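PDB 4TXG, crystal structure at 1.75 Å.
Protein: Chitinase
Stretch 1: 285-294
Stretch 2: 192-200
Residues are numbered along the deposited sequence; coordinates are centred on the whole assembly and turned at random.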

# COMPACT_ATOMS: atom_id res chain seq x y z
N VAL A 285 4.38 3.94 -23.89
CA VAL A 285 4.02 2.77 -23.10
C VAL A 285 4.44 1.48 -23.82
O VAL A 285 4.25 1.35 -25.03
CB VAL A 285 2.51 2.75 -22.80
CG1 VAL A 285 2.11 1.45 -22.12
CG2 VAL A 285 2.13 3.95 -21.93
N ASN A 286 5.03 0.55 -23.07
CA ASN A 286 5.54 -0.70 -23.63
C ASN A 286 4.46 -1.77 -23.69
O ASN A 286 4.38 -2.62 -22.80
CB ASN A 286 6.73 -1.19 -22.79
CG ASN A 286 7.43 -2.40 -23.41
OD1 ASN A 286 7.03 -2.92 -24.46
ND2 ASN A 286 8.51 -2.84 -22.77
N GLN A 287 3.64 -1.74 -24.74
CA GLN A 287 2.52 -2.69 -24.85
C GLN A 287 3.00 -4.13 -24.89
O GLN A 287 2.39 -5.01 -24.27
CB GLN A 287 1.67 -2.41 -26.10
CG GLN A 287 0.58 -3.46 -26.33
CD GLN A 287 -0.19 -3.29 -27.63
OE1 GLN A 287 0.25 -2.60 -28.55
NE2 GLN A 287 -1.36 -3.92 -27.72
N ALA A 288 4.08 -4.38 -25.62
CA ALA A 288 4.61 -5.74 -25.75
C ALA A 288 5.07 -6.29 -24.40
O ALA A 288 4.81 -7.45 -24.07
CB ALA A 288 5.75 -5.78 -26.77
N GLY A 289 5.75 -5.45 -23.62
CA GLY A 289 6.23 -5.84 -22.30
C GLY A 289 5.08 -6.12 -21.36
O GLY A 289 5.10 -7.10 -20.61
N ILE A 290 4.08 -5.25 -21.39
CA ILE A 290 2.92 -5.37 -20.50
C ILE A 290 2.10 -6.62 -20.88
O ILE A 290 1.59 -7.33 -20.01
CB ILE A 290 2.05 -4.09 -20.55
CG1 ILE A 290 2.75 -2.95 -19.81
CG2 ILE A 290 0.67 -4.34 -19.93
CD1 ILE A 290 2.13 -1.54 -20.05
N ASN A 291 2.00 -6.90 -22.17
CA ASN A 291 1.32 -8.11 -22.61
C ASN A 291 2.06 -9.37 -22.17
O ASN A 291 1.44 -10.33 -21.71
CB ASN A 291 1.14 -8.13 -24.13
CG ASN A 291 0.06 -7.17 -24.61
OD1 ASN A 291 -0.72 -6.63 -23.83
ND2 ASN A 291 0.00 -6.98 -25.92
N ALA A 292 3.38 -9.37 -22.33
CA ALA A 292 4.17 -10.53 -21.91
C ALA A 292 4.04 -10.76 -20.42
O ALA A 292 3.87 -11.90 -19.96
CB ALA A 292 5.64 -10.34 -22.29
N PHE A 293 4.11 -9.68 -19.66
CA PHE A 293 3.99 -9.80 -18.21
C PHE A 293 2.62 -10.33 -17.81
O PHE A 293 2.51 -11.27 -17.01
CB PHE A 293 4.25 -8.46 -17.52
CG PHE A 293 4.10 -8.53 -16.03
CD1 PHE A 293 5.11 -9.08 -15.25
CD2 PHE A 293 2.93 -8.11 -15.43
CE1 PHE A 293 4.96 -9.17 -13.87
CE2 PHE A 293 2.78 -8.19 -14.05
CZ PHE A 293 3.80 -8.72 -13.28
N SER A 294 1.57 -9.73 -18.36
CA SER A 294 0.21 -10.09 -17.97
C SER A 294 -0.11 -11.53 -18.31
O SER A 294 -0.67 -12.27 -17.49
CB SER A 294 -0.79 -9.14 -18.63
OG SER A 294 -0.55 -7.81 -18.17
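Stretch 2, residues 192-200: HVDGSNKLS

Stretch 2 is a hairpin whose two strands, 192-193 (the end of a strand that begins earlier in the chain) and 199-200, are joined by a loop, and it lies against the helix that occupies 287-294 of stretch 1. The strands run antiparallel, as the reciprocal pair His192 N to Ser200 O and Ser200 N to His192 O establishes, both at 2.9 Å. No hydrogen bond links the two stretches; the contact rests on packing and buries 330 Å² summed over both sides.

His192, in an extended conformation (phi/psi -135/173), points its CA-to-CB bond away from the helix and makes no contact. Val193 is the first residue to touch it: with chi1 in the t well, Val193 CG2 lies 3.9 Å from Phe293 CE1, an apolar contact.

Asp194 opens a type I beta turn that ends at Asn197, closed by Asn197 N to Asp194 O at 2.9 Å. The Asp194 side chain, chi1 p, is out of reach of the helix and serves the loop instead: Asp194 OD1 accepts from Ser196 N at 2.8 Å and from Lys198 N at 3.0 Å. A further backbone bond, Asp194 N to Lys198 O at 2.9 Å, holds the base of the loop. Gly195 stays clear of stretch 1, whereas Ser196 approaches through its backbone, Ser196 O lying 4.0 Å from Ala292 CB.

Asn197 gives the most area to the contact on its side, 73 Å². Its backbone takes up positive phi (63/29), and its CA-to-CB bond points toward the helix. Asn197 ND2 comes to 3.6 Å from Gly289 CA, where an ideal CB on Gly289 would sit only 3.2 Å from Asn197 ND2, a tight fit, and Asn197 CB lies 4.3 Å from Ala292 CB. The Asn197 carbonyl presses onto the helix: Asn197 O is 3.1 Å from Phe293 CA and lies at the edge of the Phe293 ring. Although Asn197 O is 3.2 Å from Phe293 N, the angle is poor for a hydrogen bond, and Phe293 N already donates to Gly289 O at 2.9 Å, as expected within a helix.

Lys198 returns to an extended backbone (-109/149). Lys198 CA is 4.5 Å from Phe293 CA, which fixes the register, yet its CA-to-CB bond points away; Lys198 CG still passes 4.1 Å from Ala292 O. Leu199 CB then lies 3.8 Å from Phe293 CE1, so residues from both strands meet the same ring atom. Phe293, chi1 t, starts sideways but brings its ring end nearer, so that stretch 2 covers 97 Å² of Phe293. Ser200 lies beyond reach.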

# COMPACT_ATOMS: atom_id res chain seq x y z
N HIS A 192 9.79 -11.19 -9.37
CA HIS A 192 10.32 -10.01 -10.05
C HIS A 192 9.92 -10.08 -11.52
O HIS A 192 9.36 -11.07 -11.98
CB HIS A 192 11.84 -9.93 -9.92
CG HIS A 192 12.56 -11.09 -10.52
ND1 HIS A 192 12.90 -12.21 -9.79
CD2 HIS A 192 13.03 -11.30 -11.78
CE1 HIS A 192 13.53 -13.07 -10.58
NE2 HIS A 192 13.62 -12.54 -11.78
N VAL A 193 10.20 -9.00 -12.24
CA VAL A 193 10.02 -8.95 -13.68
C VAL A 193 11.34 -9.33 -14.33
O VAL A 193 12.35 -8.64 -14.14
CB VAL A 193 9.59 -7.55 -14.14
CG1 VAL A 193 9.46 -7.51 -15.67
CG2 VAL A 193 8.30 -7.16 -13.46
N ASP A 194 11.37 -10.42 -15.09
CA ASP A 194 12.66 -10.89 -15.58
C ASP A 194 13.02 -10.22 -16.91
O ASP A 194 12.31 -9.33 -17.38
CB ASP A 194 12.72 -12.43 -15.67
CG ASP A 194 11.86 -13.03 -16.79
OD1 ASP A 194 11.44 -12.34 -17.74
OD2 ASP A 194 11.63 -14.26 -16.72
N GLY A 195 14.14 -10.64 -17.49
CA GLY A 195 14.66 -10.04 -18.71
C GLY A 195 13.78 -10.20 -19.93
O GLY A 195 13.98 -9.54 -20.95
N SER A 196 12.80 -11.10 -19.84
CA SER A 196 11.84 -11.29 -20.93
C SER A 196 10.49 -10.67 -20.57
O SER A 196 9.46 -10.98 -21.19
CB SER A 196 11.68 -12.77 -21.24
OG SER A 196 12.92 -13.30 -21.69
N ASN A 197 10.52 -9.82 -19.55
CA ASN A 197 9.35 -9.11 -19.03
C ASN A 197 8.28 -10.03 -18.47
O ASN A 197 7.10 -9.69 -18.44
CB ASN A 197 8.75 -8.21 -20.12
CG ASN A 197 9.61 -6.98 -20.36
OD1 ASN A 197 10.20 -6.45 -19.43
ND2 ASN A 197 9.72 -6.56 -21.62
N LYS A 198 8.71 -11.18 -17.97
CA LYS A 198 7.78 -12.14 -17.39
C LYS A 198 7.91 -12.22 -15.88
O LYS A 198 8.99 -12.00 -15.33
CB LYS A 198 8.00 -13.52 -18.00
CG LYS A 198 7.64 -13.55 -19.48
CD LYS A 198 8.52 -14.50 -20.26
CE LYS A 198 8.04 -15.92 -20.17
NZ LYS A 198 8.69 -16.73 -21.24
N LEU A 199 6.80 -12.51 -15.23
CA LEU A 199 6.79 -12.72 -13.79
C LEU A 199 7.67 -13.94 -13.45
O LEU A 199 7.52 -15.00 -14.04
CB LEU A 199 5.33 -12.92 -13.32
CG LEU A 199 5.02 -12.91 -11.82
CD1 LEU A 199 3.54 -12.61 -11.63
CD2 LEU A 199 5.38 -14.25 -11.18
N SER A 200 8.59 -13.79 -12.50
CA SER A 200 9.53 -14.89 -12.21
C SER A 200 9.89 -15.00 -10.73
O SER A 200 10.04 -13.99 -10.05
CB SER A 200 10.82 -14.71 -13.02
OG SER A 200 11.76 -15.74 -12.72